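Local coordinates for farnesyltransferase, putative (Trypanosoma cruzi, PDB 3WCA), which probably catalyses the magnesium- and NAD(P)H-dependent condensation of two farnesyl diphosphate molecules to squalene, the first step from farnesyl diphosphate to lanosterol, at residues 32-37 against 108-113; 87-92 against 135-140; 174-179 against 274-279; 204-209 against 251-256. The protein carries 1 engineered substitution. All coordinates share one frame; numbering follows the deposited sequence.

All four contacts belong to one all-helical squalene/phytoene synthase fold. Contacts 1 and 2 lie side by side and touch: Leu111 CD2 and Phe88 CZ are 4.0 Å apart. Both lie near the magnesium-binding helix 51-72. The side chain of Leu110 is about 8 Å from that of Asp68, and the side chain of Phe88 about 9 Å. Contacts 3 and 4 approach the substrate pocket from two other helix pairs, through Tyr176 and Asn204, which both touch the bound farnesyl thiodiphosphate. Their centres are 28 Å apart, and contact 4 lies across the chain's centre from the other three. Contacts 2 and 3 come within about 5 Å between nearest atoms but do not touch.

Contact 1. Residues 32-37 against 108-113; sequences YDILQA and RELLER
Ile34 packs against Leu110 and Glu109 in a small, buried, mainly apolar contact between helix 26-38 and helix 105-112. It belongs to the all-helical fold of the squalene/phytoene synthase family. The contact joins the N-terminal helix to the short helix that follows the loop region after helix 78-84. The nearest CA atoms of the two segments, of Ile34 and Leu110, are 6.8 Å apart. Together the two segments bury 132 Å². Within segment 32-37, Ile34 alone makes the contact with 108-113.

The Ile34 and Leu110 side chains cross at about a right angle. CG2 of Ile34 meets the methyl CD1 of Leu110 at 4.0 Å. CG1 of Ile34 lies over CB of Leu110, 4.1 Å away. The CG1 branch goes on to Glu109: with CG1 anti to the backbone N (chi1 -160°) and chi2 at 71°, its end CD1 reaches that side chain. The Ile34 and Glu109 side chains run past each other in opposite directions.

Ile34 also touches Leu62 of helix 51-72 and Arg106. It thus reaches from its own helix to two others, 51-72 and 105-112. The side chain of Leu110 lies about 11 Å from the bound thiodiphosphate ligand.

The polar end of Glu109 is held within its own helix. OE1 forms a salt bridge with NE of Arg106. On the other oxygen, Arg113 just past the helix end adds a weak salt-bridge bond, NH1 to OE2, at 3.4 Å. The carboxyl carbon CD of Glu109 rests 4.2 Å from CD1 of Ile34.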
# COMPACT_ATOMS: atom_id res chain seq x y z
N TYR A 32 -11.51 1.11 16.17
CA TYR A 32 -10.18 0.59 16.48
C TYR A 32 -10.22 -0.92 16.63
O TYR A 32 -9.23 -1.60 16.37
CB TYR A 32 -9.63 1.25 17.74
CG TYR A 32 -9.07 2.63 17.51
CD1 TYR A 32 -7.89 2.81 16.78
CD2 TYR A 32 -9.70 3.76 18.02
CE1 TYR A 32 -7.37 4.09 16.56
CE2 TYR A 32 -9.18 5.04 17.81
CZ TYR A 32 -8.02 5.19 17.07
OH TYR A 32 -7.52 6.46 16.86
N ASP A 33 -11.37 -1.45 17.06
CA ASP A 33 -11.52 -2.89 17.22
C ASP A 33 -11.66 -3.58 15.88
O ASP A 33 -11.10 -4.65 15.66
CB ASP A 33 -12.75 -3.20 18.08
CG ASP A 33 -12.43 -3.32 19.55
OD1 ASP A 33 -11.63 -2.50 20.06
OD2 ASP A 33 -12.98 -4.24 20.19
N ILE A 34 -12.41 -2.97 14.97
CA ILE A 34 -12.58 -3.58 13.67
C ILE A 34 -11.26 -3.44 12.91
O ILE A 34 -10.86 -4.33 12.18
CB ILE A 34 -13.76 -2.93 12.89
CG1 ILE A 34 -14.25 -3.89 11.80
CG2 ILE A 34 -13.36 -1.61 12.30
CD1 ILE A 34 -14.97 -5.11 12.35
N LEU A 35 -10.58 -2.32 13.13
CA LEU A 35 -9.30 -2.07 12.49
C LEU A 35 -8.32 -3.19 12.82
O LEU A 35 -7.62 -3.71 11.95
CB LEU A 35 -8.72 -0.74 12.98
CG LEU A 35 -7.27 -0.47 12.60
CD1 LEU A 35 -7.19 -0.33 11.10
CD2 LEU A 35 -6.77 0.77 13.28
N GLN A 36 -8.27 -3.55 14.09
CA GLN A 36 -7.38 -4.60 14.56
C GLN A 36 -7.68 -5.97 13.95
O GLN A 36 -6.77 -6.78 13.73
CB GLN A 36 -7.45 -4.68 16.08
CG GLN A 36 -6.99 -5.99 16.69
CD GLN A 36 -6.89 -5.90 18.19
OE1 GLN A 36 -5.95 -5.29 18.72
NE2 GLN A 36 -7.86 -6.47 18.90
N ALA A 37 -8.95 -6.23 13.67
CA ALA A 37 -9.37 -7.50 13.10
C ALA A 37 -9.20 -7.51 11.59
O ALA A 37 -8.76 -8.49 11.01
CB ALA A 37 -10.82 -7.78 13.47
N ARG A 108 -17.17 -8.00 6.48
CA ARG A 108 -18.62 -8.07 6.34
C ARG A 108 -19.23 -7.27 7.49
O ARG A 108 -20.13 -6.45 7.28
CB ARG A 108 -19.04 -9.55 6.42
CG ARG A 108 -20.45 -9.88 5.95
CD ARG A 108 -20.71 -11.37 6.16
NE ARG A 108 -22.07 -11.77 5.82
CZ ARG A 108 -22.56 -11.83 4.59
NH1 ARG A 108 -21.79 -11.50 3.55
NH2 ARG A 108 -23.81 -12.21 4.38
N GLU A 109 -18.72 -7.49 8.69
CA GLU A 109 -19.19 -6.80 9.88
C GLU A 109 -18.97 -5.29 9.79
O GLU A 109 -19.78 -4.50 10.28
CB GLU A 109 -18.48 -7.35 11.11
CG GLU A 109 -19.06 -6.93 12.45
CD GLU A 109 -18.20 -7.40 13.61
OE1 GLU A 109 -17.59 -8.48 13.49
OE2 GLU A 109 -18.14 -6.69 14.64
N LEU A 110 -17.85 -4.89 9.18
CA LEU A 110 -17.53 -3.48 9.03
C LEU A 110 -18.65 -2.76 8.27
O LEU A 110 -19.09 -1.68 8.66
CB LEU A 110 -16.21 -3.31 8.27
CG LEU A 110 -15.80 -1.89 7.85
CD1 LEU A 110 -15.68 -0.99 9.06
CD2 LEU A 110 -14.48 -1.95 7.10
N LEU A 111 -19.11 -3.38 7.20
CA LEU A 111 -20.17 -2.79 6.41
C LEU A 111 -21.54 -2.86 7.09
O LEU A 111 -22.28 -1.89 7.04
CB LEU A 111 -20.22 -3.45 5.03
CG LEU A 111 -19.00 -3.11 4.16
CD1 LEU A 111 -18.97 -4.00 2.94
CD2 LEU A 111 -19.06 -1.64 3.76
N GLU A 112 -21.86 -3.98 7.73
CA GLU A 112 -23.16 -4.13 8.40
C GLU A 112 -23.32 -3.17 9.57
O GLU A 112 -24.40 -2.62 9.79
CB GLU A 112 -23.36 -5.56 8.88
CG GLU A 112 -23.29 -6.59 7.77
CD GLU A 112 -23.44 -8.01 8.28
OE1 GLU A 112 -22.81 -8.35 9.30
OE2 GLU A 112 -24.17 -8.80 7.64
N ARG A 113 -22.24 -2.96 10.31
CA ARG A 113 -22.27 -2.04 11.45
C ARG A 113 -21.50 -0.79 11.08
O ARG A 113 -20.86 -0.17 11.93
CB ARG A 113 -21.66 -2.71 12.68
CG ARG A 113 -22.43 -3.92 13.17
CD ARG A 113 -21.76 -4.56 14.38
NE ARG A 113 -21.82 -3.72 15.58
CZ ARG A 113 -21.10 -3.94 16.68
NH1 ARG A 113 -20.27 -4.98 16.72
NH2 ARG A 113 -21.21 -3.14 17.73

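Contact 2. Residues 87-92 against 135-140; sequences KFHEHL and ICERMA
His89 meets Cys136 and Glu137, and Phe88 meets Cys136, where the loop between helices 78-84 and 105-112 packs on helix 126-147. This is part of the all-helical squalene/phytoene synthase fold. Residues 88-92 have helical backbone angles but lack the regular bonds of a helix. The backbones come close, with His89 CA 5.4 Å from Glu137 CA.

The first kind of contact is ring against carboxylate. The Glu137 side chain is extended and covers one face of the His89 imidazole. Its CB makes a CH-pi contact, 3.9 Å from the ring centroid and 17° off the normal. Further out, the carboxyl carbon CD lies 3.4 Å above the ring plane, toward the rim. The carboxylate is turned 41° against the ring. Glu137 OE2 lies 2.9 Å from both NE2 and CE1 of His89, but the angle is too poor for a hydrogen bond. CG of Glu90 lies against the opposite face, toward the rim. Two acidic side chains thus lie close to His89, and they would probably favour a protonated imidazole. The chi1 of 75° places the His89 ring between its backbone N and carbonyl carbon, with its face turned to the Glu137 chain.

The second kind is sulfur packing. Cys136 SG lies at the edge of the Phe88 ring, 5.4 Å from its centroid, in a sulfur-aromatic contact. Phe88 also packs on Ala66 and Leu67 of helix 51-72, and its ring meets that of Trp97. The same sulfur touches the neighbouring residue too: SG of Cys136 is 3.8 Å from CB of His89.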
# COMPACT_ATOMS: atom_id res chain seq x y z
N LYS A 87 -21.04 6.46 -5.07
CA LYS A 87 -21.72 7.27 -4.07
C LYS A 87 -21.39 6.81 -2.66
O LYS A 87 -22.10 7.13 -1.71
CB LYS A 87 -23.24 7.26 -4.31
CG LYS A 87 -23.88 5.88 -4.43
CD LYS A 87 -25.40 6.01 -4.49
CE LYS A 87 -26.10 4.66 -4.43
NZ LYS A 87 -26.03 3.92 -5.71
N PHE A 88 -20.29 6.07 -2.52
CA PHE A 88 -19.90 5.58 -1.22
C PHE A 88 -19.58 6.75 -0.31
O PHE A 88 -19.96 6.76 0.85
CB PHE A 88 -18.69 4.67 -1.31
CG PHE A 88 -18.61 3.68 -0.20
CD1 PHE A 88 -19.37 2.51 -0.24
CD2 PHE A 88 -17.79 3.91 0.90
CE1 PHE A 88 -19.30 1.58 0.79
CE2 PHE A 88 -17.72 2.98 1.94
CZ PHE A 88 -18.48 1.82 1.88
N HIS A 89 -18.88 7.74 -0.85
CA HIS A 89 -18.50 8.91 -0.07
C HIS A 89 -19.72 9.68 0.46
O HIS A 89 -19.64 10.34 1.50
CB HIS A 89 -17.62 9.85 -0.90
CG HIS A 89 -18.38 10.63 -1.93
ND1 HIS A 89 -19.09 10.04 -2.95
CD2 HIS A 89 -18.52 11.97 -2.10
CE1 HIS A 89 -19.64 10.97 -3.71
NE2 HIS A 89 -19.31 12.15 -3.21
N GLU A 90 -20.84 9.61 -0.25
CA GLU A 90 -22.04 10.31 0.18
C GLU A 90 -22.59 9.75 1.48
O GLU A 90 -23.17 10.48 2.28
CB GLU A 90 -23.12 10.27 -0.91
CG GLU A 90 -22.73 11.08 -2.16
CD GLU A 90 -23.75 11.00 -3.28
OE1 GLU A 90 -23.44 11.49 -4.39
OE2 GLU A 90 -24.85 10.45 -3.06
N HIS A 91 -22.38 8.45 1.71
CA HIS A 91 -22.87 7.81 2.92
C HIS A 91 -22.16 8.28 4.20
O HIS A 91 -22.65 8.04 5.31
CB HIS A 91 -22.75 6.30 2.80
CG HIS A 91 -23.37 5.75 1.55
ND1 HIS A 91 -24.60 6.16 1.09
CD2 HIS A 91 -22.94 4.81 0.68
CE1 HIS A 91 -24.90 5.50 -0.01
NE2 HIS A 91 -23.91 4.67 -0.28
N LEU A 92 -21.02 8.93 4.04
CA LEU A 92 -20.27 9.43 5.19
C LEU A 92 -21.11 10.35 6.07
O LEU A 92 -20.85 10.48 7.27
CB LEU A 92 -19.02 10.18 4.71
CG LEU A 92 -17.67 9.44 4.65
CD1 LEU A 92 -17.87 7.92 4.63
CD2 LEU A 92 -16.92 9.91 3.42
N ILE A 135 -10.90 11.77 -0.88
CA ILE A 135 -10.08 10.64 -1.31
C ILE A 135 -10.98 9.44 -1.55
O ILE A 135 -10.77 8.69 -2.50
CB ILE A 135 -9.01 10.27 -0.24
CG1 ILE A 135 -8.07 11.46 -0.01
CG2 ILE A 135 -8.20 9.07 -0.71
CD1 ILE A 135 -7.35 11.93 -1.25
N CYS A 136 -11.98 9.26 -0.70
CA CYS A 136 -12.92 8.14 -0.82
C CYS A 136 -13.58 8.08 -2.20
O CYS A 136 -13.65 7.03 -2.83
CB CYS A 136 -14.01 8.26 0.24
SG CYS A 136 -15.26 7.00 0.08
N GLU A 137 -14.07 9.23 -2.65
CA GLU A 137 -14.72 9.35 -3.95
C GLU A 137 -13.76 9.05 -5.10
O GLU A 137 -14.07 8.26 -5.99
CB GLU A 137 -15.31 10.76 -4.11
CG GLU A 137 -15.93 11.02 -5.46
CD GLU A 137 -16.80 12.26 -5.49
OE1 GLU A 137 -16.30 13.36 -5.17
OE2 GLU A 137 -18.00 12.12 -5.82
N ARG A 138 -12.60 9.70 -5.10
CA ARG A 138 -11.63 9.47 -6.15
C ARG A 138 -11.14 8.01 -6.22
O ARG A 138 -10.95 7.47 -7.31
CB ARG A 138 -10.45 10.43 -5.99
CG ARG A 138 -10.82 11.89 -6.28
CD ARG A 138 -9.76 12.86 -5.80
NE ARG A 138 -8.51 12.75 -6.54
CZ ARG A 138 -7.39 13.37 -6.18
NH1 ARG A 138 -7.39 14.14 -5.10
NH2 ARG A 138 -6.28 13.24 -6.91
N MET A 139 -10.95 7.36 -5.07
CA MET A 139 -10.50 5.97 -5.08
C MET A 139 -11.61 5.07 -5.62
O MET A 139 -11.36 4.13 -6.38
CB MET A 139 -10.11 5.48 -3.68
CG MET A 139 -9.83 3.96 -3.62
SD MET A 139 -9.23 3.38 -2.00
CE MET A 139 -7.75 4.46 -1.86
N ALA A 140 -12.83 5.34 -5.18
CA ALA A 140 -13.98 4.55 -5.62
C ALA A 140 -14.13 4.58 -7.14
O ALA A 140 -14.27 3.55 -7.79
CB ALA A 140 -15.24 5.07 -4.96

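Contact 3. Residues 174-179 against 274-279; sequences LLYVSS and PSVFAF
Tyr176 and Val276, on helices 154-179 and 274-294, are the nearest CA pair of segments 174-179 and 274-279, 7.4 Å apart. The tyrosine side chain reaches across to Val276 and Phe279.

One methyl of Val276 sits squarely on the phenol ring. CG1 lies 3.5 Å from the Tyr176 ring centroid and 14° off the normal. This is a close CH-pi contact over the ring centre. Val276 CG1 is anti to its backbone N (chi1 169°), which turns this branch toward the ring.

The phenol oxygen goes to Phe279. Tyr176 OH is in the plane of the Phe279 ring, at its edge. It lies 3.2 Å from both CD2 and CE2 of Phe279, so it faces the slightly positive rim and not the pi cloud. Tyr176 OH also has a weak hydrogen bond with Ser280 OG.

On the backbone side, Ser179 OG donates a 2.6 Å bond to the carbonyl O of Tyr176. The donor stands above the carbonyl plane. The same OG is also bonded to the backbone N of Leu181.

Tyr176 is a residue of the ligand pocket and touches the bound farnesyl thiodiphosphate; Val276 packs on one face of its ring. Met53 of helix 51-72 packs on both Tyr176 and Val276, while Leu175 and Ser179 lean on Tyr128 of helix 126-147.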
# COMPACT_ATOMS: atom_id res chain seq x y z
N LEU A 174 -2.38 15.13 3.38
CA LEU A 174 -3.31 16.23 3.62
C LEU A 174 -3.81 16.22 5.06
O LEU A 174 -4.16 17.26 5.61
CB LEU A 174 -4.49 16.17 2.65
CG LEU A 174 -4.19 16.42 1.17
CD1 LEU A 174 -5.44 16.11 0.35
CD2 LEU A 174 -3.72 17.86 0.94
N LEU A 175 -3.86 15.05 5.69
CA LEU A 175 -4.27 14.99 7.08
C LEU A 175 -3.14 15.52 7.96
O LEU A 175 -3.40 16.13 8.99
CB LEU A 175 -4.62 13.56 7.50
CG LEU A 175 -5.93 12.96 7.03
CD1 LEU A 175 -6.07 11.57 7.62
CD2 LEU A 175 -7.11 13.83 7.45
N TYR A 176 -1.89 15.29 7.55
CA TYR A 176 -0.74 15.77 8.33
C TYR A 176 -0.71 17.30 8.36
O TYR A 176 -0.46 17.91 9.40
CB TYR A 176 0.60 15.28 7.75
CG TYR A 176 0.83 13.78 7.66
CD1 TYR A 176 0.06 12.88 8.39
CD2 TYR A 176 1.84 13.27 6.84
CE1 TYR A 176 0.29 11.49 8.29
CE2 TYR A 176 2.08 11.90 6.75
CZ TYR A 176 1.31 11.02 7.47
OH TYR A 176 1.56 9.66 7.35
N VAL A 177 -0.93 17.90 7.20
CA VAL A 177 -0.92 19.36 7.09
C VAL A 177 -2.09 19.96 7.85
O VAL A 177 -1.93 20.86 8.68
CB VAL A 177 -1.00 19.80 5.61
CG1 VAL A 177 -1.13 21.32 5.52
CG2 VAL A 177 0.24 19.34 4.88
N SER A 178 -3.28 19.44 7.58
CA SER A 178 -4.49 19.91 8.23
C SER A 178 -4.38 19.88 9.75
O SER A 178 -4.99 20.70 10.44
CB SER A 178 -5.67 19.07 7.77
OG SER A 178 -6.87 19.50 8.37
N SER A 179 -3.62 18.93 10.27
CA SER A 179 -3.45 18.77 11.71
C SER A 179 -2.52 19.81 12.31
O SER A 179 -2.58 20.09 13.51
CB SER A 179 -2.87 17.39 12.02
OG SER A 179 -1.47 17.37 11.74
N PRO A 274 7.90 13.72 14.95
CA PRO A 274 8.28 12.34 15.29
C PRO A 274 7.19 11.28 15.21
O PRO A 274 7.47 10.15 14.85
CB PRO A 274 8.90 12.47 16.69
CG PRO A 274 8.31 13.76 17.23
CD PRO A 274 8.29 14.66 16.02
N SER A 275 5.96 11.63 15.56
CA SER A 275 4.87 10.65 15.47
C SER A 275 4.56 10.38 14.01
O SER A 275 4.45 9.23 13.59
CB SER A 275 3.60 11.17 16.16
OG SER A 275 3.75 11.20 17.57
N VAL A 276 4.42 11.46 13.24
CA VAL A 276 4.12 11.37 11.82
C VAL A 276 5.26 10.63 11.14
O VAL A 276 5.03 9.76 10.30
CB VAL A 276 3.97 12.78 11.17
CG1 VAL A 276 3.92 12.65 9.63
CG2 VAL A 276 2.69 13.46 11.68
N PHE A 277 6.49 10.95 11.52
CA PHE A 277 7.62 10.27 10.92
C PHE A 277 7.64 8.76 11.16
O PHE A 277 7.79 7.98 10.21
CB PHE A 277 8.93 10.87 11.41
CG PHE A 277 10.14 10.17 10.86
CD1 PHE A 277 10.62 9.00 11.47
CD2 PHE A 277 10.75 10.62 9.69
CE1 PHE A 277 11.69 8.29 10.92
CE2 PHE A 277 11.82 9.92 9.13
CZ PHE A 277 12.29 8.75 9.75
N ALA A 278 7.48 8.33 12.41
CA ALA A 278 7.51 6.89 12.68
C ALA A 278 6.37 6.15 11.97
O ALA A 278 6.57 5.08 11.41
CB ALA A 278 7.46 6.63 14.19
N PHE A 279 5.17 6.74 12.00
CA PHE A 279 4.01 6.15 11.35
C PHE A 279 4.24 6.00 9.84
O PHE A 279 3.81 5.01 9.24
CB PHE A 279 2.76 7.02 11.59
CG PHE A 279 1.60 6.67 10.70
CD1 PHE A 279 0.78 5.58 10.99
CD2 PHE A 279 1.36 7.40 9.54
CE1 PHE A 279 -0.27 5.22 10.13
CE2 PHE A 279 0.32 7.05 8.67
CZ PHE A 279 -0.49 5.96 8.97

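Contact 4. Residues 204-209 against 251-256; sequences NIIRDF and NAMVAD
Ile206 meets Met253 and Val254 in a buried apolar contact between helices 191-207 and 243-258. The end of the isoleucine chain does most of the touching. CD1 of Ile206 lies 3.8 Å from CB of Met253 and 3.7 Å from its backbone O. Val254 adds a looser contact, with its CG2 4.4 Å from Ile206 CD1. The Ile206 and Met253 side chains slide past each other in opposite directions. Leu291 of helix 274-294 packs on both Ile206 and Val254.

Ionic bonds lie within segment 204-209. Arg207 grips Asp208 side-on with two nitrogens. NE bonds to OD1 of Asp208 at 2.7 Å, from above the carboxylate plane. NH2 bonds to OD2 of Asp208 at 2.9 Å, nearly straight (177°) and on the syn side. Asn204 OD1 lies over one face of the guanidinium, toward its rim, while the Asp208 carboxylate meets its edge.

Asn204 also touches the farnesyl thiodiphosphate. Asp208, the first residue past the helix, opens the second aspartate-rich DXXED motif characteristic of squalene synthases.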
# COMPACT_ATOMS: atom_id res chain seq x y z
N ASN A 204 3.80 -5.27 -2.13
CA ASN A 204 2.83 -6.27 -1.74
C ASN A 204 2.35 -7.05 -2.96
O ASN A 204 2.22 -8.26 -2.90
CB ASN A 204 1.63 -5.65 -1.02
CG ASN A 204 2.00 -5.10 0.36
OD1 ASN A 204 3.04 -5.44 0.92
ND2 ASN A 204 1.13 -4.26 0.91
N ILE A 205 2.10 -6.36 -4.07
CA ILE A 205 1.65 -7.04 -5.29
C ILE A 205 2.69 -8.08 -5.73
O ILE A 205 2.34 -9.18 -6.18
CB ILE A 205 1.37 -6.01 -6.42
CG1 ILE A 205 -0.02 -5.40 -6.22
CG2 ILE A 205 1.44 -6.69 -7.80
CD1 ILE A 205 -0.35 -4.24 -7.17
N ILE A 206 3.96 -7.72 -5.59
CA ILE A 206 5.05 -8.61 -5.95
C ILE A 206 5.09 -9.82 -5.01
O ILE A 206 5.15 -10.97 -5.46
CB ILE A 206 6.41 -7.90 -5.89
CG1 ILE A 206 6.50 -6.85 -7.00
CG2 ILE A 206 7.54 -8.91 -6.01
CD1 ILE A 206 7.77 -6.02 -6.96
N ARG A 207 5.04 -9.55 -3.70
CA ARG A 207 5.09 -10.60 -2.69
C ARG A 207 3.91 -11.56 -2.75
O ARG A 207 4.07 -12.76 -2.53
CB ARG A 207 5.15 -10.01 -1.26
CG ARG A 207 5.15 -11.08 -0.13
CD ARG A 207 4.58 -10.54 1.21
NE ARG A 207 3.22 -10.01 1.05
CZ ARG A 207 2.65 -9.14 1.88
NH1 ARG A 207 3.32 -8.70 2.94
NH2 ARG A 207 1.42 -8.67 1.63
N ASP A 208 2.72 -11.02 -3.03
CA ASP A 208 1.51 -11.84 -3.05
C ASP A 208 1.12 -12.47 -4.39
O ASP A 208 -0.00 -12.95 -4.54
CB ASP A 208 0.31 -11.01 -2.54
CG ASP A 208 0.51 -10.51 -1.11
OD1 ASP A 208 1.27 -11.15 -0.36
OD2 ASP A 208 -0.10 -9.48 -0.75
N PHE A 209 2.04 -12.50 -5.35
CA PHE A 209 1.75 -13.09 -6.65
C PHE A 209 1.07 -14.46 -6.59
O PHE A 209 -0.01 -14.64 -7.15
CB PHE A 209 3.02 -13.22 -7.49
CG PHE A 209 2.80 -13.94 -8.80
CD1 PHE A 209 2.31 -13.26 -9.91
CD2 PHE A 209 3.06 -15.30 -8.91
CE1 PHE A 209 2.08 -13.92 -11.10
CE2 PHE A 209 2.82 -15.97 -10.12
CZ PHE A 209 2.33 -15.28 -11.21
N ASN A 251 12.21 -10.39 -11.08
CA ASN A 251 13.26 -9.39 -10.93
C ASN A 251 12.96 -8.09 -11.65
O ASN A 251 13.36 -7.02 -11.21
CB ASN A 251 14.61 -9.95 -11.39
CG ASN A 251 15.15 -10.99 -10.44
OD1 ASN A 251 14.69 -11.09 -9.30
ND2 ASN A 251 16.12 -11.78 -10.90
N ALA A 252 12.23 -8.18 -12.76
CA ALA A 252 11.86 -6.99 -13.52
C ALA A 252 10.80 -6.22 -12.74
O ALA A 252 10.70 -5.00 -12.83
CB ALA A 252 11.31 -7.37 -14.90
N MET A 253 10.00 -6.94 -11.96
CA MET A 253 8.98 -6.27 -11.17
C MET A 253 9.68 -5.48 -10.07
O MET A 253 9.35 -4.32 -9.82
CB MET A 253 8.02 -7.29 -10.58
CG MET A 253 7.13 -7.96 -11.62
SD MET A 253 5.86 -6.88 -12.35
CE MET A 253 4.85 -6.53 -10.91
N VAL A 254 10.66 -6.12 -9.43
CA VAL A 254 11.42 -5.49 -8.36
C VAL A 254 12.06 -4.20 -8.90
O VAL A 254 11.94 -3.14 -8.29
CB VAL A 254 12.50 -6.45 -7.84
CG1 VAL A 254 13.43 -5.73 -6.87
CG2 VAL A 254 11.84 -7.61 -7.13
N ALA A 255 12.72 -4.31 -10.06
CA ALA A 255 13.35 -3.15 -10.68
C ALA A 255 12.33 -2.03 -10.84
O ALA A 255 12.63 -0.86 -10.64
CB ALA A 255 13.92 -3.53 -12.05
N ASP A 256 11.12 -2.40 -11.21
CA ASP A 256 10.09 -1.39 -11.39
C ASP A 256 9.74 -0.70 -10.06
O ASP A 256 9.53 0.51 -10.01
CB ASP A 256 8.85 -2.02 -11.98
CG ASP A 256 7.71 -1.03 -12.11
OD1 ASP A 256 7.80 -0.16 -12.99
OD2 ASP A 256 6.75 -1.13 -11.32